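Local structure of ketosynthase (Streptomyces sp. MSC090213JE08, 6KXD) at residues Thr23-Val28 with Ala36-Gly41; Leu92-Gly97 with Cys233-Val238; Ala197-Val202 with Ala243-Pro248. The protein forms one of the two chains of the ishigamide ketosynthase/chain length factor and probably takes part in polyketide chain extension as a member of the beta-ketoacyl synthase family. All coordinates share one frame; numbering follows the deposited sequence.

Contact 1 (Thr23-Val28 with Ala36-Gly41); sequences TGWSAV and AEFAAG
Phe38 reaches from helix 35-44 between Trp25 and Ala27, two residues of strand 20-29 that point toward the helix. Its CB already touches both: Ala27 CB lies 3.9 Å from Phe38 CB, and Trp25 CZ3 lies 4.1 Å from that same atom. At CG the methyl of Ala27 is still close, with Ala27 CB 3.9 Å from Phe38 CG. The ring then splits its contacts. On one branch Phe38 CD1 stays 4.0 Å from Ala27 CB. On the other, Phe38 CD2 is 3.6 Å from Trp25 CZ3 and nearly as close to Trp25 CH2. Phe38 CG stands anti to the backbone N (chi1 -174°), and this directs the ring to the strand. Beyond the two segments, Phe38 packs on Leu325, Phe335 and Ala338.

The whole patch is buried and apolar, without a hydrogen bond between the segments. In the thiolase-type fold of beta-ketoacyl synthases, helices pack on both faces of the strands, and strand 20-29 follows this pattern. Trp25 and Ala27 face helix 35-44, and Trp25 also meets Ala338 and Leu341 of helix 332-344. Ser26 and Val28 point away, to helix 86-99, where Ser26 OG bonds to Ala94 O.

The six-membered ring of Trp25 is turned 77° from the Phe38 ring, with centroids 5.8 Å apart. Ala39 adds its methyl at the edge of the indole, near its plane, with Ala39 CB 4.1 Å from Trp25 CH2. The axes of segments 23-28 and 36-41 cross at 82°.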
ATOM      1  N   THR B  23       0.631  16.859 -15.941  1.00 39.99           N
ATOM      2  CA  THR B  23       1.032  18.260 -16.255  1.00 40.58           C
ATOM      3  C   THR B  23       2.457  18.531 -15.822  1.00 44.94           C
ATOM      4  O   THR B  23       2.970  19.637 -16.030  1.00 43.35           O
ATOM      5  CB  THR B  23       0.051  19.241 -15.613  1.00 42.28           C
ATOM      6  OG1 THR B  23       0.244  19.071 -14.210  1.00 40.76           O
ATOM      7  CG2 THR B  23      -1.373  18.959 -16.021  1.00 43.78           C
ATOM      8  N   GLY B  24       3.145  17.500 -15.323  1.00 38.13           N
ATOM      9  CA  GLY B  24       4.499  17.659 -14.922  1.00 42.17           C
ATOM     10  C   GLY B  24       5.081  16.319 -14.496  1.00 34.90           C
ATOM     11  O   GLY B  24       4.327  15.422 -14.164  1.00 36.83           O
ATOM     12  N   TRP B  25       6.398  16.250 -14.506  1.00 38.37           N
ATOM     13  CA  TRP B  25       7.077  15.068 -14.062  1.00 39.57           C
ATOM     14  C   TRP B  25       8.471  15.391 -13.606  1.00 39.68           C
ATOM     15  O   TRP B  25       9.041  16.452 -13.896  1.00 37.25           O
ATOM     16  CB  TRP B  25       7.096  14.009 -15.143  1.00 39.41           C
ATOM     17  CG  TRP B  25       7.825  14.360 -16.389  1.00 38.46           C
ATOM     18  CD1 TRP B  25       7.398  15.147 -17.420  1.00 41.64           C
ATOM     19  CD2 TRP B  25       9.143  13.922 -16.732  1.00 39.93           C
ATOM     20  NE1 TRP B  25       8.344  15.191 -18.401  1.00 44.34           N
ATOM     21  CE2 TRP B  25       9.432  14.465 -18.007  1.00 42.75           C
ATOM     22  CE3 TRP B  25      10.088  13.104 -16.110  1.00 40.70           C
ATOM     23  CZ2 TRP B  25      10.645  14.232 -18.648  1.00 46.79           C
ATOM     24  CZ3 TRP B  25      11.295  12.885 -16.740  1.00 42.47           C
ATOM     25  CH2 TRP B  25      11.560  13.442 -17.997  1.00 45.37           C
ATOM     26  N   SER B  26       9.007  14.423 -12.874  1.00 33.17           N
ATOM     27  CA  SER B  26      10.286  14.506 -12.358  1.00 36.34           C
ATOM     28  C   SER B  26      10.841  13.103 -12.250  1.00 35.32           C
ATOM     29  O   SER B  26      10.081  12.134 -12.206  1.00 38.65           O
ATOM     30  CB  SER B  26      10.277  15.184 -11.023  1.00 43.66           C
ATOM     31  OG  SER B  26      11.613  15.524 -10.676  1.00 52.29           O
ATOM     32  N   ALA B  27      12.151  13.026 -12.195  1.00 36.73           N
ATOM     33  CA  ALA B  27      12.817  11.770 -12.071  1.00 39.16           C
ATOM     34  C   ALA B  27      14.192  11.967 -11.461  1.00 42.36           C
ATOM     35  O   ALA B  27      14.891  12.937 -11.708  1.00 44.08           O
ATOM     36  CB  ALA B  27      12.948  11.080 -13.399  1.00 40.27           C
ATOM     37  N   VAL B  28      14.564  10.981 -10.662  1.00 36.17           N
ATOM     38  CA  VAL B  28      15.878  10.825 -10.206  1.00 38.19           C
ATOM     39  C   VAL B  28      16.179   9.390 -10.587  1.00 38.21           C
ATOM     40  O   VAL B  28      15.419   8.494 -10.251  1.00 36.33           O
ATOM     41  CB  VAL B  28      16.006  11.031  -8.686  1.00 38.79           C
ATOM     42  CG1 VAL B  28      17.423  10.766  -8.221  1.00 42.29           C
ATOM     43  CG2 VAL B  28      15.531  12.408  -8.246  1.00 42.34           C
ATOM     44  N   ALA B  36      15.586  16.656 -16.472  1.00 49.19           N
ATOM     45  CA  ALA B  36      16.435  17.012 -17.636  1.00 52.38           C
ATOM     46  C   ALA B  36      17.422  15.879 -17.912  1.00 52.73           C
ATOM     47  O   ALA B  36      17.589  15.456 -19.066  1.00 49.40           O
ATOM     48  CB  ALA B  36      17.157  18.315 -17.389  1.00 53.61           C
ATOM     49  N   GLU B  37      18.077  15.382 -16.854  1.00 47.83           N
ATOM     50  CA  GLU B  37      19.063  14.340 -17.015  1.00 46.35           C
ATOM     51  C   GLU B  37      18.347  13.091 -17.558  1.00 43.29           C
ATOM     52  O   GLU B  37      18.905  12.364 -18.361  1.00 41.72           O
ATOM     53  CB  GLU B  37      19.808  13.976 -15.721  1.00 53.07           C
ATOM     54  CG  GLU B  37      20.919  14.951 -15.316  1.00 52.02           C
ATOM     55  CD  GLU B  37      20.385  16.234 -14.703  1.00 64.12           C
ATOM     56  OE1 GLU B  37      21.216  17.117 -14.365  1.00 65.85           O
ATOM     57  OE2 GLU B  37      19.129  16.362 -14.578  1.00 60.97           O
ATOM     58  N   PHE B  38      17.145  12.805 -17.032  1.00 42.89           N
ATOM     59  CA  PHE B  38      16.392  11.607 -17.449  1.00 39.52           C
ATOM     60  C   PHE B  38      16.060  11.725 -18.943  1.00 40.45           C
ATOM     61  O   PHE B  38      16.249  10.785 -19.766  1.00 39.52           O
ATOM     62  CB  PHE B  38      15.107  11.483 -16.636  1.00 39.38           C
ATOM     63  CG  PHE B  38      14.368  10.207 -16.906  1.00 40.04           C
ATOM     64  CD1 PHE B  38      14.742   9.029 -16.271  1.00 39.28           C
ATOM     65  CD2 PHE B  38      13.342  10.165 -17.841  1.00 40.41           C
ATOM     66  CE1 PHE B  38      14.077   7.840 -16.559  1.00 43.10           C
ATOM     67  CE2 PHE B  38      12.674   8.984 -18.116  1.00 41.09           C
ATOM     68  CZ  PHE B  38      13.046   7.828 -17.481  1.00 40.80           C
ATOM     69  N   ALA B  39      15.542  12.899 -19.294  1.00 43.76           N
ATOM     70  CA  ALA B  39      15.114  13.193 -20.663  1.00 46.19           C
ATOM     71  C   ALA B  39      16.321  13.070 -21.611  1.00 45.68           C
ATOM     72  O   ALA B  39      16.264  12.416 -22.672  1.00 45.09           O
ATOM     73  CB  ALA B  39      14.489  14.573 -20.705  1.00 46.45           C
ATOM     74  N   ALA B  40      17.441  13.659 -21.208  1.00 48.29           N
ATOM     75  CA  ALA B  40      18.685  13.550 -21.978  1.00 43.78           C
ATOM     76  C   ALA B  40      19.061  12.077 -22.174  1.00 44.87           C
ATOM     77  O   ALA B  40      19.353  11.642 -23.298  1.00 43.16           O
ATOM     78  CB  ALA B  40      19.782  14.341 -21.317  1.00 41.46           C
ATOM     79  N   GLY B  41      18.998  11.283 -21.104  1.00 43.57           N
ATOM     80  CA  GLY B  41      19.429   9.875 -21.152  1.00 41.33           C
ATOM     81  C   GLY B  41      18.522   9.033 -22.040  1.00 44.33           C
ATOM     82  O   GLY B  41      18.982   8.148 -22.792  1.00 43.38           O
TER

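Contact 2 (Leu92-Gly97 with Cys233-Val238); sequences LVASDG and CGLFLV
Ala94 and Leu235 carry this contact, with Cys233 and Ser95 beside them. The methyl of Ala94 points from helix 86-99 toward strand 229-240 and meets two side chains there. Ala94 CB is 3.6 Å from Cys233 SG. Ala94 CB is also 3.6 Å from Leu235 CD1, and Leu235 CG is little farther away. Cys233 SG lies anti to its own backbone N (chi1 174°), and from that position the sulfur sits against the methyl.

Leu235 sends one branch to the helix. Leu235 CD1 comes up against the backbone itself, 3.6 Å from Ala94 C and 3.4 Å from Ser95 N. Ser95 CB touches CD1 more loosely. The Ser95 hydroxyl is turned back on its own helix: Ser95 OG gives a hydrogen bond of 2.6 Å to Leu92 O, tilted 21° from the carbonyl plane. Leu92 O also accepts from Asp96 N, so two donors reach this oxygen.

The segment axes run at 34° to each other, 8.0 Å apart at their closest. Helix 86-99 has helix 156-165 beside it, with Thr161 touching Ser95 and His165 NE2 bonded to Ser95 OG. Strand 229-240 pairs with strands 20-29 and 199-206. Helix 86-99 packs on one of its faces, where Cys233 and Leu235 point, and helix 332-344 on the other, against Phe236, as in the layered thiolase-type fold.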
ATOM      1  N   LEU B  92      12.155  12.214  -2.159  1.00 34.93           N
ATOM      2  CA  LEU B  92      12.111  13.656  -1.752  1.00 36.39           C
ATOM      3  C   LEU B  92      12.739  14.513  -2.842  1.00 36.07           C
ATOM      4  O   LEU B  92      12.177  15.563  -3.161  1.00 36.58           O
ATOM      5  CB  LEU B  92      12.810  13.896  -0.420  1.00 36.52           C
ATOM      6  CG  LEU B  92      12.124  13.264   0.787  1.00 34.50           C
ATOM      7  CD1 LEU B  92      12.852  13.598   2.084  1.00 36.08           C
ATOM      8  CD2 LEU B  92      10.678  13.657   0.881  1.00 33.71           C
ATOM      9  N   VAL B  93      13.866  14.056  -3.367  1.00 35.41           N
ATOM     10  CA  VAL B  93      14.545  14.802  -4.399  1.00 38.04           C
ATOM     11  C   VAL B  93      13.635  14.848  -5.621  1.00 39.15           C
ATOM     12  O   VAL B  93      13.444  15.880  -6.209  1.00 36.00           O
ATOM     13  CB  VAL B  93      15.926  14.242  -4.739  1.00 35.57           C
ATOM     14  CG1 VAL B  93      16.510  15.005  -5.937  1.00 40.66           C
ATOM     15  CG2 VAL B  93      16.862  14.340  -3.551  1.00 40.18           C
ATOM     16  N   ALA B  94      12.953  13.745  -5.900  1.00 35.05           N
ATOM     17  CA  ALA B  94      12.078  13.769  -7.038  1.00 38.39           C
ATOM     18  C   ALA B  94      10.930  14.756  -6.803  1.00 36.78           C
ATOM     19  O   ALA B  94      10.479  15.432  -7.742  1.00 38.51           O
ATOM     20  CB  ALA B  94      11.567  12.387  -7.347  1.00 38.18           C
ATOM     21  N   SER B  95      10.420  14.814  -5.556  1.00 35.14           N
ATOM     22  CA  SER B  95       9.287  15.666  -5.231  1.00 34.93           C
ATOM     23  C   SER B  95       9.651  17.127  -5.478  1.00 33.00           C
ATOM     24  O   SER B  95       8.790  17.870  -5.872  1.00 36.76           O
ATOM     25  CB  SER B  95       8.735  15.468  -3.841  1.00 34.18           C
ATOM     26  OG  SER B  95       9.594  15.921  -2.826  1.00 39.22           O
ATOM     27  N   ASP B  96      10.870  17.492  -5.114  1.00 37.56           N
ATOM     28  CA  ASP B  96      11.375  18.841  -5.319  1.00 36.68           C
ATOM     29  C   ASP B  96      11.418  19.185  -6.811  1.00 38.31           C
ATOM     30  O   ASP B  96      11.011  20.286  -7.193  1.00 38.11           O
ATOM     31  CB  ASP B  96      12.768  18.994  -4.734  1.00 36.65           C
ATOM     32  CG  ASP B  96      12.763  19.211  -3.231  1.00 40.23           C
ATOM     33  OD1 ASP B  96      11.687  19.062  -2.616  1.00 41.73           O
ATOM     34  OD2 ASP B  96      13.857  19.480  -2.701  1.00 44.32           O
ATOM     35  N   GLY B  97      11.883  18.243  -7.636  1.00 36.39           N
ATOM     36  CA  GLY B  97      11.914  18.427  -9.106  1.00 40.41           C
ATOM     37  C   GLY B  97      10.518  18.631  -9.653  1.00 41.61           C
ATOM     38  O   GLY B  97      10.307  19.355 -10.623  1.00 40.94           O
ATOM     39  N   CYS B 233      13.493   7.220  -8.708  1.00 36.44           N
ATOM     40  CA  CYS B 233      12.112   7.600  -8.498  1.00 37.91           C
ATOM     41  C   CYS B 233      11.630   8.443  -9.674  1.00 37.77           C
ATOM     42  O   CYS B 233      12.307   9.350 -10.126  1.00 36.64           O
ATOM     43  CB  CYS B 233      11.946   8.413  -7.215  1.00 34.94           C
ATOM     44  SG  CYS B 233      10.285   9.087  -6.919  1.00 37.44           S
ATOM     45  N   GLY B 234      10.430   8.136 -10.151  1.00 35.36           N
ATOM     46  CA  GLY B 234       9.729   8.952 -11.093  1.00 37.00           C
ATOM     47  C   GLY B 234       8.431   9.394 -10.498  1.00 35.01           C
ATOM     48  O   GLY B 234       7.765   8.574  -9.822  1.00 35.55           O
ATOM     49  N   LEU B 235       8.077  10.680 -10.695  1.00 34.14           N
ATOM     50  CA  LEU B 235       6.870  11.266 -10.191  1.00 33.58           C
ATOM     51  C   LEU B 235       6.202  12.138 -11.253  1.00 32.92           C
ATOM     52  O   LEU B 235       6.917  12.742 -12.083  1.00 37.93           O
ATOM     53  CB  LEU B 235       7.145  12.200  -9.014  1.00 38.51           C
ATOM     54  CG  LEU B 235       7.723  11.589  -7.746  1.00 41.67           C
ATOM     55  CD1 LEU B 235       7.986  12.708  -6.752  1.00 38.97           C
ATOM     56  CD2 LEU B 235       6.762  10.561  -7.145  1.00 41.66           C
ATOM     57  N   PHE B 236       4.878  12.138 -11.192  1.00 35.96           N
ATOM     58  CA  PHE B 236       3.997  12.869 -12.075  1.00 36.12           C
ATOM     59  C   PHE B 236       3.065  13.748 -11.277  1.00 38.90           C
ATOM     60  O   PHE B 236       2.571  13.355 -10.204  1.00 36.33           O
ATOM     61  CB  PHE B 236       3.167  11.913 -12.922  1.00 36.13           C
ATOM     62  CG  PHE B 236       4.075  10.927 -13.557  1.00 35.69           C
ATOM     63  CD1 PHE B 236       4.874  11.317 -14.636  1.00 36.98           C
ATOM     64  CD2 PHE B 236       4.213   9.669 -13.014  1.00 36.45           C
ATOM     65  CE1 PHE B 236       5.756  10.416 -15.200  1.00 37.32           C
ATOM     66  CE2 PHE B 236       5.150   8.792 -13.531  1.00 39.08           C
ATOM     67  CZ  PHE B 236       5.918   9.177 -14.623  1.00 42.83           C
ATOM     68  N   LEU B 237       2.833  14.950 -11.812  1.00 34.74           N
ATOM     69  CA  LEU B 237       1.785  15.759 -11.301  1.00 38.72           C
ATOM     70  C   LEU B 237       0.565  15.479 -12.180  1.00 36.44           C
ATOM     71  O   LEU B 237       0.631  15.669 -13.416  1.00 39.63           O
ATOM     72  CB  LEU B 237       2.259  17.220 -11.323  1.00 39.33           C
ATOM     73  CG  LEU B 237       1.412  18.169 -10.468  1.00 43.96           C
ATOM     74  CD1 LEU B 237      -0.001  18.218 -10.947  1.00 45.83           C
ATOM     75  CD2 LEU B 237       1.429  17.737  -9.016  1.00 45.99           C
ATOM     76  N   VAL B 238      -0.506  14.954 -11.600  1.00 35.24           N
ATOM     77  CA  VAL B 238      -1.736  14.634 -12.296  1.00 35.52           C
ATOM     78  C   VAL B 238      -2.861  15.580 -11.859  1.00 38.02           C
ATOM     79  O   VAL B 238      -3.058  15.829 -10.678  1.00 37.17           O
ATOM     80  CB  VAL B 238      -2.137  13.163 -12.052  1.00 40.18           C
ATOM     81  CG1 VAL B 238      -3.429  12.788 -12.741  1.00 43.63           C
ATOM     82  CG2 VAL B 238      -0.994  12.240 -12.480  1.00 42.62           C
TER

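Contact 3 (Ala197-Val202 with Ala243-Pro248); sequences ATKYLV and AAERPP
The loop joining strands 229-240 and 250-259 meets the start of strand 199-206 through one charged pair, Lys199 and Glu245. It is a small, partly buried contact. Lys199 NZ and Glu245 OE1 form a long salt bridge of 3.6 Å. The carbon before the nitrogen comes nearer: Lys199 CE is 3.1 Å from Glu245 OE1. The carboxylate oxygen stands beside Lys199 CE, at about a right angle to the CE-NZ bond, and the nitrogen points past it. Bends at chi3 (-145°) and chi4 (62°) give the end of the lysine this direction. Glu245 comes in extended beyond CG, and the two side chains cross at about a right angle. Lys199 NZ also makes a weak hydrogen bond to Ala109 O. With a leucine at Lys199, the Glu245 carboxylate would probably be left without its positively charged partner and freer to turn, and Ala109 O would lose a weak donor.

The backbone N of Glu245 is bonded to Glu239 OE2, at the end of strand 229-240. On the other segment, Lys199 pairs through its backbone with Gly115 of strand 114-119, and Tyr200 with Val238 of strand 229-240.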
ATOM      1  N   ALA B 197      -9.255  14.289  -4.310  1.00 42.99           N
ATOM      2  CA  ALA B 197      -8.106  15.106  -4.619  1.00 41.45           C
ATOM      3  C   ALA B 197      -8.400  15.802  -5.944  1.00 40.79           C
ATOM      4  O   ALA B 197      -9.071  15.231  -6.766  1.00 41.57           O
ATOM      5  CB  ALA B 197      -6.854  14.243  -4.722  1.00 38.63           C
ATOM      6  N   THR B 198      -7.892  17.025  -6.114  1.00 38.57           N
ATOM      7  CA  THR B 198      -7.940  17.765  -7.386  1.00 42.85           C
ATOM      8  C   THR B 198      -6.624  17.590  -8.147  1.00 41.64           C
ATOM      9  O   THR B 198      -6.557  17.770  -9.340  1.00 47.20           O
ATOM     10  CB  THR B 198      -8.215  19.248  -7.099  1.00 42.52           C
ATOM     11  OG1 THR B 198      -7.138  19.765  -6.303  1.00 46.45           O
ATOM     12  CG2 THR B 198      -9.530  19.402  -6.358  1.00 48.37           C
ATOM     13  N   LYS B 199      -5.537  17.353  -7.414  1.00 41.79           N
ATOM     14  CA  LYS B 199      -4.250  17.137  -8.009  1.00 41.73           C
ATOM     15  C   LYS B 199      -3.577  15.983  -7.248  1.00 40.90           C
ATOM     16  O   LYS B 199      -3.876  15.724  -6.088  1.00 40.70           O
ATOM     17  CB  LYS B 199      -3.303  18.325  -7.870  1.00 44.22           C
ATOM     18  CG  LYS B 199      -3.690  19.614  -8.563  1.00 47.04           C
ATOM     19  CD  LYS B 199      -2.523  20.583  -8.576  1.00 51.04           C
ATOM     20  CE  LYS B 199      -2.958  22.025  -8.435  1.00 60.69           C
ATOM     21  NZ  LYS B 199      -3.634  22.226  -7.123  1.00 63.85           N
ATOM     22  N   TYR B 200      -2.656  15.312  -7.922  1.00 39.61           N
ATOM     23  CA  TYR B 200      -1.975  14.172  -7.349  1.00 38.37           C
ATOM     24  C   TYR B 200      -0.535  14.176  -7.775  1.00 34.72           C
ATOM     25  O   TYR B 200      -0.225  14.426  -8.940  1.00 41.17           O
ATOM     26  CB  TYR B 200      -2.565  12.834  -7.798  1.00 39.06           C
ATOM     27  CG  TYR B 200      -3.179  12.053  -6.682  1.00 34.37           C
ATOM     28  CD1 TYR B 200      -2.398  11.323  -5.772  1.00 37.55           C
ATOM     29  CD2 TYR B 200      -4.543  12.054  -6.516  1.00 35.58           C
ATOM     30  CE1 TYR B 200      -2.993  10.619  -4.736  1.00 36.51           C
ATOM     31  CE2 TYR B 200      -5.150  11.347  -5.494  1.00 39.55           C
ATOM     32  CZ  TYR B 200      -4.373  10.617  -4.609  1.00 40.96           C
ATOM     33  OH  TYR B 200      -5.045   9.980  -3.618  1.00 37.95           O
ATOM     34  N   LEU B 201       0.335  13.897  -6.804  1.00 34.23           N
ATOM     35  CA  LEU B 201       1.704  13.513  -7.022  1.00 33.49           C
ATOM     36  C   LEU B 201       1.693  11.998  -7.058  1.00 37.00           C
ATOM     37  O   LEU B 201       1.255  11.403  -6.110  1.00 33.97           O
ATOM     38  CB  LEU B 201       2.589  13.920  -5.858  1.00 37.58           C
ATOM     39  CG  LEU B 201       3.159  15.316  -5.795  1.00 46.85           C
ATOM     40  CD1 LEU B 201       2.155  16.233  -5.179  1.00 52.79           C
ATOM     41  CD2 LEU B 201       4.438  15.302  -4.957  1.00 44.27           C
ATOM     42  N   VAL B 202       2.058  11.420  -8.195  1.00 36.23           N
ATOM     43  CA  VAL B 202       1.896   9.989  -8.399  1.00 37.48           C
ATOM     44  C   VAL B 202       3.253   9.503  -8.848  1.00 34.80           C
ATOM     45  O   VAL B 202       3.844  10.068  -9.805  1.00 35.39           O
ATOM     46  CB  VAL B 202       0.918   9.642  -9.529  1.00 39.34           C
ATOM     47  CG1 VAL B 202       0.767   8.122  -9.703  1.00 38.23           C
ATOM     48  CG2 VAL B 202      -0.423  10.294  -9.334  1.00 44.20           C
ATOM     49  N   ALA B 243      -9.599  21.256 -15.051  1.00 60.27           N
ATOM     50  CA  ALA B 243      -9.143  22.158 -14.029  1.00 60.02           C
ATOM     51  C   ALA B 243      -7.633  22.383 -14.126  1.00 57.49           C
ATOM     52  O   ALA B 243      -7.074  23.097 -13.320  1.00 55.25           O
ATOM     53  CB  ALA B 243      -9.553  21.605 -12.685  1.00 53.43           C
ATOM     54  N   ALA B 244      -6.975  21.780 -15.119  1.00 57.18           N
ATOM     55  CA  ALA B 244      -5.520  21.747 -15.141  1.00 56.15           C
ATOM     56  C   ALA B 244      -4.974  23.173 -15.147  1.00 61.11           C
ATOM     57  O   ALA B 244      -5.345  23.959 -16.000  1.00 54.14           O
ATOM     58  CB  ALA B 244      -5.020  20.967 -16.325  1.00 56.11           C
ATOM     59  N   GLU B 245      -4.070  23.438 -14.195  1.00 63.91           N
ATOM     60  CA  GLU B 245      -3.466  24.737 -13.926  1.00 69.25           C
ATOM     61  C   GLU B 245      -2.137  24.869 -14.671  1.00 68.50           C
ATOM     62  O   GLU B 245      -1.538  25.944 -14.673  1.00 58.23           O
ATOM     63  CB  GLU B 245      -3.246  24.912 -12.420  1.00 70.19           C
ATOM     64  CG  GLU B 245      -4.514  24.658 -11.620  1.00 74.13           C
ATOM     65  CD  GLU B 245      -4.441  24.944 -10.132  1.00 75.42           C
ATOM     66  OE1 GLU B 245      -3.323  24.901  -9.557  1.00 63.08           O
ATOM     67  OE2 GLU B 245      -5.519  25.203  -9.553  1.00 77.74           O
ATOM     68  N   ARG B 246      -1.673  23.770 -15.276  1.00 64.53           N
ATOM     69  CA  ARG B 246      -0.503  23.792 -16.141  1.00 63.17           C
ATOM     70  C   ARG B 246      -0.825  22.993 -17.397  1.00 60.51           C
ATOM     71  O   ARG B 246      -1.719  22.154 -17.390  1.00 57.17           O
ATOM     72  CB  ARG B 246       0.732  23.286 -15.389  1.00 67.42           C
ATOM     73  CG  ARG B 246       1.536  24.410 -14.746  1.00 78.00           C
ATOM     74  CD  ARG B 246       2.189  24.014 -13.442  1.00 79.29           C
ATOM     75  NE  ARG B 246       2.880  22.748 -13.593  1.00 82.11           N
ATOM     76  CZ  ARG B 246       4.115  22.606 -14.054  1.00 80.83           C
ATOM     77  NH1 ARG B 246       4.848  23.670 -14.335  1.00 74.02           N
ATOM     78  NH2 ARG B 246       4.598  21.392 -14.238  1.00 69.24           N
ATOM     79  N   PRO B 247      -0.158  23.266 -18.539  1.00 64.60           N
ATOM     80  CA  PRO B 247      -0.516  22.605 -19.788  1.00 57.84           C
ATOM     81  C   PRO B 247      -0.324  21.094 -19.645  1.00 55.17           C
ATOM     82  O   PRO B 247       0.680  20.623 -19.107  1.00 52.93           O
ATOM     83  CB  PRO B 247       0.419  23.189 -20.860  1.00 63.08           C
ATOM     84  CG  PRO B 247       1.492  23.967 -20.100  1.00 65.40           C
ATOM     85  CD  PRO B 247       0.963  24.209 -18.694  1.00 68.10           C
ATOM     86  N   PRO B 248      -1.304  20.297 -20.098  1.00 50.33           N
ATOM     87  CA  PRO B 248      -1.182  18.840 -20.093  1.00 52.49           C
ATOM     88  C   PRO B 248      -0.091  18.346 -21.047  1.00 52.34           C
ATOM     89  O   PRO B 248       0.001  18.789 -22.207  1.00 47.91           O
ATOM     90  CB  PRO B 248      -2.589  18.344 -20.467  1.00 49.59           C
ATOM     91  CG  PRO B 248      -3.204  19.510 -21.200  1.00 56.71           C
ATOM     92  CD  PRO B 248      -2.637  20.740 -20.518  1.00 52.67           C
TER

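Overall arrangement
The three contacts share one set of neighbouring strands. Contacts 1 and 2 have centres about 9 Å apart. Their strands, 20-29 and 229-240, are antiparallel neighbours, joined for example by a probable hydrogen bond of 2.8 Å between Val28 O and Cys233 N. Contact 2 is linked in turn to contact 3, about 13 Å away between centres, where Phe236 N lies 2.7 Å from Val202 O. Contacts 1 and 3 are about 18 Å apart, yet Arg246 and Pro248 pack on Thr23. Contacts 1 and 2 are buried, whereas contact 3 lies nearer the surface. All three lie within one chain; the partner chain touches none of their segments.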